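Long-range contacts in C protein alpha-antigen (Streptococcus agalactiae, PDB 1YWM), which may play a part in both virulence and immunity as a peptidoglycan-attached surface protein, of which this chain is the N-terminal domain: residues E132-A137 and G153-K158; T125-I130 and T159-N164; Y94-E99 and Q110-S115. All coordinates share one frame; numbering follows the deposited sequence.

Interaction 1: residues E132-A137 and G153-K158; sequences EVRTNA and GLDTIK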
loop_
_atom_site.group_PDB
_atom_site.type_symbol
_atom_site.label_atom_id
_atom_site.label_comp_id
_atom_site.label_asym_id
_atom_site.label_seq_id
_atom_site.Cartn_x
_atom_site.Cartn_y
_atom_site.Cartn_z
ATOM N N GLU A 132 5.666 -2.828 -18.014
ATOM C CA GLU A 132 6.506 -2.502 -19.183
ATOM C C GLU A 132 7.649 -3.511 -19.354
ATOM O O GLU A 132 7.926 -3.972 -20.489
ATOM C CB GLU A 132 7.029 -1.080 -19.085
ATOM C CG GLU A 132 5.895 -0.048 -19.129
ATOM C CD GLU A 132 6.311 1.337 -18.670
ATOM O OE1 GLU A 132 5.479 2.254 -18.784
ATOM O OE2 GLU A 132 7.450 1.513 -18.169
ATOM N N VAL A 133 8.287 -3.893 -18.248
ATOM C CA VAL A 133 9.383 -4.881 -18.316
ATOM C C VAL A 133 8.810 -6.256 -18.660
ATOM O O VAL A 133 9.413 -7.019 -19.412
ATOM C CB VAL A 133 10.226 -4.917 -17.018
ATOM C CG1 VAL A 133 11.312 -6.020 -17.056
ATOM C CG2 VAL A 133 10.841 -3.530 -16.747
ATOM N N ARG A 134 7.654 -6.593 -18.090
ATOM C CA ARG A 134 6.992 -7.844 -18.413
ATOM C C ARG A 134 6.737 -7.934 -19.923
ATOM O O ARG A 134 7.001 -8.972 -20.568
ATOM C CB ARG A 134 5.630 -7.893 -17.684
ATOM C CG ARG A 134 5.011 -9.253 -17.553
ATOM C CD ARG A 134 3.703 -9.271 -16.716
ATOM N NE ARG A 134 3.894 -8.907 -15.298
ATOM C CZ ARG A 134 4.360 -9.752 -14.356
ATOM N NH1 ARG A 134 4.493 -9.386 -13.070
ATOM N NH2 ARG A 134 4.694 -10.976 -14.706
ATOM N N THR A 135 6.215 -6.846 -20.490
ATOM C CA THR A 135 5.866 -6.827 -21.909
ATOM C C THR A 135 7.148 -7.012 -22.739
ATOM O O THR A 135 7.201 -7.817 -23.660
ATOM C CB THR A 135 5.168 -5.492 -22.272
ATOM O OG1 THR A 135 3.850 -5.491 -21.701
ATOM C CG2 THR A 135 4.889 -5.426 -23.775
ATOM N N ASN A 136 8.172 -6.260 -22.378
ATOM C CA ASN A 136 9.472 -6.393 -23.023
ATOM C C ASN A 136 10.012 -7.832 -22.923
ATOM O O ASN A 136 10.409 -8.431 -23.944
ATOM C CB ASN A 136 10.444 -5.392 -22.405
ATOM C CG ASN A 136 11.796 -5.377 -23.097
ATOM O OD1 ASN A 136 11.931 -5.826 -24.238
ATOM N ND2 ASN A 136 12.787 -4.830 -22.426
ATOM N N ALA A 137 10.023 -8.382 -21.707
ATOM C CA ALA A 137 10.588 -9.706 -21.460
ATOM C C ALA A 137 9.893 -10.788 -22.296
ATOM O O ALA A 137 10.531 -11.766 -22.666
ATOM C CB ALA A 137 10.533 -10.077 -19.929
ATOM N N GLY A 153 11.698 -12.417 -10.936
ATOM C CA GLY A 153 11.985 -11.270 -10.076
ATOM C C GLY A 153 10.804 -10.299 -10.042
ATOM O O GLY A 153 10.430 -9.748 -8.972
ATOM N N LEU A 154 10.226 -10.045 -11.206
ATOM C CA LEU A 154 9.020 -9.213 -11.242
ATOM C C LEU A 154 7.870 -9.813 -10.410
ATOM O O LEU A 154 7.144 -9.071 -9.729
ATOM C CB LEU A 154 8.543 -8.997 -12.681
ATOM C CG LEU A 154 9.544 -8.303 -13.629
ATOM C CD1 LEU A 154 8.860 -8.153 -15.004
ATOM C CD2 LEU A 154 10.011 -6.925 -13.134
ATOM N N ASP A 155 7.644 -11.124 -10.522
ATOM C CA ASP A 155 6.603 -11.792 -9.742
ATOM C C ASP A 155 6.815 -11.671 -8.244
ATOM O O ASP A 155 5.853 -11.500 -7.495
ATOM C CB ASP A 155 6.458 -13.262 -10.132
ATOM C CG ASP A 155 5.967 -13.429 -11.545
ATOM O OD1 ASP A 155 6.028 -14.572 -12.050
ATOM O OD2 ASP A 155 5.516 -12.465 -12.214
ATOM N N THR A 156 8.062 -11.761 -7.816
ATOM C CA THR A 156 8.393 -11.630 -6.400
ATOM C C THR A 156 8.032 -10.219 -5.879
ATOM O O THR A 156 7.373 -10.064 -4.823
ATOM C CB THR A 156 9.891 -11.959 -6.205
ATOM O OG1 THR A 156 10.101 -13.357 -6.504
ATOM C CG2 THR A 156 10.310 -11.781 -4.748
ATOM N N ILE A 157 8.439 -9.207 -6.633
ATOM C CA ILE A 157 8.105 -7.835 -6.309
ATOM C C ILE A 157 6.579 -7.601 -6.329
ATOM O O ILE A 157 6.020 -6.944 -5.435
ATOM C CB ILE A 157 8.822 -6.861 -7.274
ATOM C CG1 ILE A 157 10.349 -6.914 -7.006
ATOM C CG2 ILE A 157 8.302 -5.429 -7.025
ATOM C CD1 ILE A 157 11.264 -6.167 -8.008
ATOM N N LYS A 158 5.910 -8.102 -7.364
ATOM C CA LYS A 158 4.473 -7.858 -7.482
ATOM C C LYS A 158 3.706 -8.518 -6.325
ATOM O O LYS A 158 2.803 -7.914 -5.746
ATOM C CB LYS A 158 3.960 -8.327 -8.857
ATOM C CG LYS A 158 2.414 -8.382 -9.021
ATOM C CD LYS A 158 1.854 -7.095 -9.565
ATOM C CE LYS A 158 0.440 -7.253 -10.228
ATOM N NZ LYS A 158 -0.493 -8.280 -9.634
#

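Interaction 2: residues T125-I130 and T159-N164; sequences TLRDKI and TDIDNN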
loop_
_atom_site.group_PDB
_atom_site.type_symbol
_atom_site.label_atom_id
_atom_site.label_comp_id
_atom_site.label_asym_id
_atom_site.label_seq_id
_atom_site.Cartn_x
_atom_site.Cartn_y
_atom_site.Cartn_z
ATOM N N THR A 125 3.530 3.979 -10.277
ATOM C CA THR A 125 4.615 3.995 -11.268
ATOM C C THR A 125 5.399 2.678 -11.264
ATOM O O THR A 125 5.783 2.163 -12.326
ATOM C CB THR A 125 5.516 5.165 -11.014
ATOM O OG1 THR A 125 4.750 6.371 -11.234
ATOM C CG2 THR A 125 6.614 5.217 -12.094
ATOM N N LEU A 126 5.663 2.148 -10.068
ATOM C CA LEU A 126 6.258 0.820 -9.963
ATOM C C LEU A 126 5.439 -0.198 -10.733
ATOM O O LEU A 126 5.998 -1.000 -11.507
ATOM C CB LEU A 126 6.406 0.396 -8.496
ATOM C CG LEU A 126 6.875 -1.033 -8.151
ATOM C CD1 LEU A 126 8.295 -1.270 -8.725
ATOM C CD2 LEU A 126 6.886 -1.170 -6.615
ATOM N N ARG A 127 4.119 -0.177 -10.555
ATOM C CA ARG A 127 3.289 -1.192 -11.215
ATOM C C ARG A 127 3.322 -1.043 -12.742
ATOM O O ARG A 127 3.364 -2.031 -13.469
ATOM C CB ARG A 127 1.850 -1.133 -10.696
ATOM C CG ARG A 127 1.693 -1.752 -9.286
ATOM C CD ARG A 127 0.253 -1.500 -8.697
ATOM N NE ARG A 127 0.139 -2.020 -7.338
ATOM C CZ ARG A 127 0.040 -3.305 -7.016
ATOM N NH1 ARG A 127 -0.044 -3.648 -5.740
ATOM N NH2 ARG A 127 0.003 -4.262 -7.952
ATOM N N ASP A 128 3.337 0.201 -13.219
ATOM C CA ASP A 128 3.469 0.472 -14.650
ATOM C C ASP A 128 4.810 -0.022 -15.147
ATOM O O ASP A 128 4.883 -0.657 -16.193
ATOM C CB ASP A 128 3.420 1.981 -14.915
ATOM C CG ASP A 128 2.027 2.535 -14.844
ATOM O OD1 ASP A 128 1.066 1.737 -14.844
ATOM O OD2 ASP A 128 1.807 3.761 -14.788
ATOM N N LYS A 129 5.866 0.304 -14.415
ATOM C CA LYS A 129 7.212 -0.158 -14.774
ATOM C C LYS A 129 7.284 -1.683 -14.860
ATOM O O LYS A 129 7.890 -2.260 -15.790
ATOM C CB LYS A 129 8.263 0.378 -13.793
ATOM C CG LYS A 129 9.694 0.197 -14.252
ATOM C CD LYS A 129 9.957 0.996 -15.556
ATOM C CE LYS A 129 11.430 1.077 -15.920
ATOM N NZ LYS A 129 12.090 -0.267 -15.950
ATOM N N ILE A 130 6.712 -2.348 -13.871
ATOM C CA ILE A 130 6.688 -3.789 -13.886
ATOM C C ILE A 130 6.001 -4.325 -15.137
ATOM O O ILE A 130 6.500 -5.277 -15.753
ATOM C CB ILE A 130 6.017 -4.366 -12.606
ATOM C CG1 ILE A 130 6.940 -4.200 -11.388
ATOM C CG2 ILE A 130 5.659 -5.866 -12.844
ATOM C CD1 ILE A 130 6.209 -4.469 -10.014
ATOM N N THR A 159 4.070 -9.745 -5.990
ATOM C CA THR A 159 3.445 -10.431 -4.836
ATOM C C THR A 159 3.613 -9.621 -3.534
ATOM O O THR A 159 2.666 -9.454 -2.755
ATOM C CB THR A 159 4.035 -11.849 -4.714
ATOM O OG1 THR A 159 3.639 -12.597 -5.871
ATOM C CG2 THR A 159 3.397 -12.619 -3.554
ATOM N N ASP A 160 4.811 -9.088 -3.355
ATOM C CA ASP A 160 5.181 -8.300 -2.184
ATOM C C ASP A 160 4.328 -7.013 -2.063
ATOM O O ASP A 160 3.707 -6.771 -1.021
ATOM C CB ASP A 160 6.673 -8.009 -2.279
ATOM C CG ASP A 160 7.221 -7.274 -1.062
ATOM O OD1 ASP A 160 6.613 -7.315 0.022
ATOM O OD2 ASP A 160 8.271 -6.632 -1.113
ATOM N N ILE A 161 4.221 -6.241 -3.146
ATOM C CA ILE A 161 3.458 -5.005 -3.079
ATOM C C ILE A 161 1.952 -5.270 -3.065
ATOM O O ILE A 161 1.190 -4.429 -2.582
ATOM C CB ILE A 161 3.872 -3.975 -4.153
ATOM C CG1 ILE A 161 3.592 -4.486 -5.587
ATOM C CG2 ILE A 161 5.360 -3.520 -3.927
ATOM C CD1 ILE A 161 3.848 -3.408 -6.682
ATOM N N ASP A 162 1.524 -6.430 -3.563
ATOM C CA ASP A 162 0.094 -6.754 -3.531
ATOM C C ASP A 162 -0.317 -7.054 -2.100
ATOM O O ASP A 162 -1.439 -6.783 -1.689
ATOM C CB ASP A 162 -0.241 -7.968 -4.417
ATOM C CG ASP A 162 -0.330 -7.610 -5.885
ATOM O OD1 ASP A 162 -0.360 -8.535 -6.732
ATOM O OD2 ASP A 162 -0.387 -6.435 -6.284
ATOM N N ASN A 163 0.586 -7.647 -1.362
ATOM C CA ASN A 163 0.246 -8.174 -0.034
ATOM C C ASN A 163 0.675 -7.315 1.145
ATOM O O ASN A 163 0.047 -7.354 2.199
ATOM C CB ASN A 163 0.801 -9.592 0.108
ATOM C CG ASN A 163 0.063 -10.596 -0.800
ATOM O OD1 ASN A 163 -1.124 -10.439 -1.075
ATOM N ND2 ASN A 163 0.759 -11.630 -1.237
ATOM N N ASN A 164 1.726 -6.526 0.965
ATOM C CA ASN A 164 2.430 -5.935 2.113
ATOM C C ASN A 164 2.547 -4.431 1.956
ATOM O O ASN A 164 2.828 -3.925 0.858
ATOM C CB ASN A 164 3.835 -6.555 2.307
ATOM C CG ASN A 164 3.816 -8.059 2.440
ATOM O OD1 ASN A 164 3.073 -8.635 3.245
ATOM N ND2 ASN A 164 4.685 -8.725 1.666
#

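Interaction 3: residues Y94-E99 and Q110-S115; sequences YNIFGE and QIDIVS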
loop_
_atom_site.group_PDB
_atom_site.type_symbol
_atom_site.label_atom_id
_atom_site.label_comp_id
_atom_site.label_asym_id
_atom_site.label_seq_id
_atom_site.Cartn_x
_atom_site.Cartn_y
_atom_site.Cartn_z
ATOM N N TYR A 94 -10.199 8.198 13.974
ATOM C CA TYR A 94 -11.586 7.812 13.939
ATOM C C TYR A 94 -12.238 8.556 15.110
ATOM O O TYR A 94 -11.855 8.373 16.262
ATOM C CB TYR A 94 -11.707 6.312 14.120
ATOM C CG TYR A 94 -11.115 5.557 12.951
ATOM C CD1 TYR A 94 -11.885 5.290 11.814
ATOM C CD2 TYR A 94 -9.768 5.191 12.959
ATOM C CE1 TYR A 94 -11.333 4.587 10.702
ATOM C CE2 TYR A 94 -9.198 4.500 11.855
ATOM C CZ TYR A 94 -9.994 4.203 10.747
ATOM O OH TYR A 94 -9.441 3.497 9.689
ATOM N N ASN A 95 -13.187 9.407 14.789
ATOM C CA ASN A 95 -13.989 10.077 15.818
ATOM C C ASN A 95 -15.208 9.184 16.050
ATOM O O ASN A 95 -15.886 8.837 15.108
ATOM C CB ASN A 95 -14.382 11.482 15.312
ATOM C CG ASN A 95 -13.151 12.429 15.226
ATOM O OD1 ASN A 95 -12.238 12.323 16.033
ATOM N ND2 ASN A 95 -13.120 13.309 14.221
ATOM N N ILE A 96 -15.502 8.883 17.313
ATOM C CA ILE A 96 -16.501 7.886 17.663
ATOM C C ILE A 96 -17.725 8.645 18.234
ATOM O O ILE A 96 -17.567 9.536 19.078
ATOM C CB ILE A 96 -15.935 6.904 18.708
ATOM C CG1 ILE A 96 -14.567 6.313 18.250
ATOM C CG2 ILE A 96 -16.919 5.779 19.010
ATOM C CD1 ILE A 96 -14.606 5.666 16.852
ATOM N N PHE A 97 -18.903 8.264 17.771
ATOM C CA PHE A 97 -20.164 8.941 18.122
ATOM C C PHE A 97 -21.193 7.956 18.669
ATOM O O PHE A 97 -21.319 6.847 18.148
ATOM C CB PHE A 97 -20.749 9.609 16.865
ATOM C CG PHE A 97 -19.849 10.660 16.278
ATOM C CD1 PHE A 97 -18.914 10.321 15.287
ATOM C CD2 PHE A 97 -19.861 11.957 16.768
ATOM C CE1 PHE A 97 -18.031 11.283 14.775
ATOM C CE2 PHE A 97 -19.002 12.939 16.245
ATOM C CZ PHE A 97 -18.077 12.585 15.232
ATOM N N GLY A 98 -21.955 8.381 19.691
ATOM C CA GLY A 98 -23.103 7.607 20.141
ATOM C C GLY A 98 -24.291 7.779 19.214
ATOM O O GLY A 98 -24.226 8.512 18.217
ATOM N N GLU A 99 -25.386 7.093 19.553
ATOM C CA GLU A 99 -26.601 7.120 18.748
ATOM C C GLU A 99 -27.176 8.514 18.576
ATOM O O GLU A 99 -27.870 8.772 17.588
ATOM C CB GLU A 99 -27.653 6.188 19.338
ATOM C CG GLU A 99 -27.335 4.716 19.148
ATOM C CD GLU A 99 -28.203 3.813 20.014
ATOM O OE1 GLU A 99 -28.881 4.323 20.947
ATOM O OE2 GLU A 99 -28.204 2.587 19.756
ATOM N N GLN A 110 -12.683 11.491 28.850
ATOM C CA GLN A 110 -12.083 11.966 27.611
ATOM C C GLN A 110 -12.902 11.510 26.404
ATOM O O GLN A 110 -13.434 10.399 26.400
ATOM C CB GLN A 110 -10.654 11.412 27.460
ATOM C CG GLN A 110 -9.753 11.665 28.636
ATOM C CD GLN A 110 -8.360 11.173 28.326
ATOM O OE1 GLN A 110 -7.538 11.956 27.926
ATOM N NE2 GLN A 110 -8.126 9.861 28.435
ATOM N N ILE A 111 -12.945 12.377 25.394
ATOM C CA ILE A 111 -13.648 12.123 24.131
ATOM C C ILE A 111 -13.004 10.916 23.491
ATOM O O ILE A 111 -11.771 10.811 23.490
ATOM C CB ILE A 111 -13.543 13.348 23.194
ATOM C CG1 ILE A 111 -14.187 14.606 23.821
ATOM C CG2 ILE A 111 -14.177 13.059 21.838
ATOM C CD1 ILE A 111 -15.683 14.580 23.772
ATOM N N ASP A 112 -13.837 10.004 22.987
ATOM C CA ASP A 112 -13.381 8.792 22.322
ATOM C C ASP A 112 -12.903 9.088 20.903
ATOM O O ASP A 112 -13.707 9.254 19.994
ATOM C CB ASP A 112 -14.540 7.804 22.274
ATOM C CG ASP A 112 -14.113 6.408 21.955
ATOM O OD1 ASP A 112 -12.924 6.188 21.573
ATOM O OD2 ASP A 112 -14.932 5.468 22.040
ATOM N N ILE A 113 -11.585 9.196 20.717
ATOM C CA ILE A 113 -11.042 9.235 19.368
ATOM C C ILE A 113 -9.930 8.182 19.255
ATOM O O ILE A 113 -9.260 7.854 20.245
ATOM C CB ILE A 113 -10.509 10.644 18.986
ATOM C CG1 ILE A 113 -9.277 11.061 19.803
ATOM C CG2 ILE A 113 -11.636 11.710 19.056
ATOM C CD1 ILE A 113 -8.588 12.358 19.229
ATOM N N VAL A 114 -9.743 7.633 18.059
ATOM C CA VAL A 114 -8.698 6.613 17.892
ATOM C C VAL A 114 -7.734 7.153 16.862
ATOM O O VAL A 114 -8.103 7.309 15.718
ATOM C CB VAL A 114 -9.257 5.265 17.447
ATOM C CG1 VAL A 114 -8.103 4.210 17.282
ATOM C CG2 VAL A 114 -10.314 4.750 18.457
ATOM N N SER A 115 -6.519 7.470 17.304
ATOM C CA SER A 115 -5.504 8.090 16.454
ATOM C C SER A 115 -4.540 7.017 15.986
ATOM O O SER A 115 -4.088 6.209 16.798
ATOM C CB SER A 115 -4.710 9.113 17.269
ATOM O OG SER A 115 -5.591 10.033 17.877
HETATM O O HOH W 1 -15.604 11.308 19.349
#

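Interaction 1: residues E132-A137 and G153-K158
Arg134 reaches from one helix to Asp155 on the next and forms a salt bridge with a single carboxylate oxygen. NH2 donates to Asp155 OD2 over 3.0 Å with an N-H...O angle of 162°, while NH1 of Arg134 adds a weak bond of 3.4 Å to the same OD2. That oxygen lies in the guanidinium plane, and the two flat groups are nearly coplanar. A bend at chi3 (-65°) turns NE of Arg134 out of the extended line; NE also has a long, weak ion pair with Glu131. Lys158 does not share Asp155: its NZ pairs with Asp162, while its CB lies near the edge of the guanidinium. Asn136 is satisfied away from this pair, its OD1 by Trp142 and its ND2 by Glu182.

Beneath the polar bridge Leu154 pushes CD1 toward the opposing helix. CD1 lies 3.7 Å from the backbone N of Arg134 and 3.8 Å from CG1 of Val133, whose side chain it crosses obliquely. The two helical segments run antiparallel at 157°, their axes 11.2 Å apart. Helix 124-137 thus packs on helix 144-163, and the third member of the bundle, helix 168-182, closes the apolar side: its Val178 touches both Val133 and Leu154, and Ile157 as well.

Interaction 2: residues T125-I130 and T159-N164
Arg127 on helix 124-137 stretches over Ile161 to Asp162 on helix 144-163. Its CB stays 5.0 Å from CD1 of Ile161. With CG set anti to the carbonyl carbon (chi1 -76°), the two side chains then meet tip to tip, CG of Arg127 lying 3.8 Å from CD1 of Ile161. From CG to NE the chain is extended, and NE donates backward to the hydroxyl of Ser123. At CZ the guanidinium is flat over the isoleucine tip, CD1 of Ile161 sitting 3.8 Å from the plane and over its centre, while CG1 of Ile161 lies over the same face, nearest NH1. At the end, both terminal nitrogens converge on one oxygen: NH2 of Arg127 is 2.8 Å from OD2 of Asp162, and NH1 of Arg127 is 2.9 Å from that OD2. NH1 uses the anti lone pair of OD2, NH2 meets it nearly along the C-O bond, and the guanidinium and carboxylate planes are only 8° apart.

Ile161 adopts the crowded position for CG1, between the backbone N and the carbonyl carbon (chi1 64°). Its CD1 meets Leu126 CD2 tip to tip at 3.8 Å and lies 4.2 Å from Ile130 CD1, which extends the apolar seam. Beyond it, Leu126 also touches Ile175 of helix 168-182.

The other oxygen of Asp162, OD1, pairs with Lys158, so the carboxylate stands between two cations, which would probably keep it ionised. The arginine therefore has two characters here: its stem and guanidinium face join the hydrocarbon core, and NH1 and NH2 each give an N-H to one oxygen of a partly exposed carboxylate.

Interaction 3: residues Y94-E99 and Q110-S115
Tyr94 presents the edge of its ring to the carbonyl of Val114, whose O lies near the ring plane, 3.9 Å from Tyr94 CD2; the phenol hydroxyl is hydrogen-bonded to the carbonyl O of Pro55, and the side chain also packs against Tyr69, Leu58 and Ile59. The second flat group, the amide of Asn95, lies side by side with Ile113, its OD1 tightly placed 3.1 Å from Ile113 CG2. The third is the carboxylate of Asp112: with CG anti to the backbone N (chi1 -165°) it lies against Ile96, Asp112 OD2 3.6 Å from Ile96 CG2 and Asp112 OD1 beside Ile96 CG1. That buried carboxylate is satisfied by neighbours, OD2 accepting from His104 and the amide of Ala25, OD1 bonding to Ser24.

The backbones run antiparallel. Tyr94 and Val114 form a hydrogen-bonded pair, with Tyr94 N to Val114 O and Val114 N to Tyr94 O both at 2.9 Å. Asn95 and Ile113 are the non-hydrogen-bonded pair that follows, with a CA-H...O contact from Ile113 to Tyr94 O. Near the strand ends, Ile96 N donates to Asp112 O over 3.2 Å, nearly in line with the carbonyl. A water also bridges there, donating to Ile96 O at 2.7 Å and to Asp112 O at 2.9 Å.

Tyr94 and Val114 share the sheet face that looks toward strands 59-61 and 26-28; Ile96 meets both of these strands too, while Asn95 and Ile113 lie on the other face. Past Ile96, Phe97, Gly98 and Glu99 line the pocket holding the bound dimercaptobutanediol, with Thr66 and Gly101. Two consecutive antiparallel strands joined by a long loop make a beta hairpin, here at one end of the fibronectin-like beta sandwich.

Overall arrangement
Interaction 3 comes first along the chain, pairing strands 88-97 and 113-121 in the beta sandwich; helix 124-137 follows the second of these strands directly and enters the three-helix bundle of interactions 1 and 2. Those two share helices 124-137 and 144-163, their centres about 9 Å apart. Because the helices run antiparallel, interaction 2 spans the outer ends of this stretch of chain and interaction 1 the inner ones. They touch, Ile157 on Ile130 and Lys158 on Arg127, and form one continuous interface. Interaction 3 lies about 35 Å from interaction 2 and about 44 Å from interaction 1, centre to centre, without contact. The N-terminal region is thus an elongated pairing of a sandwich with a helical bundle.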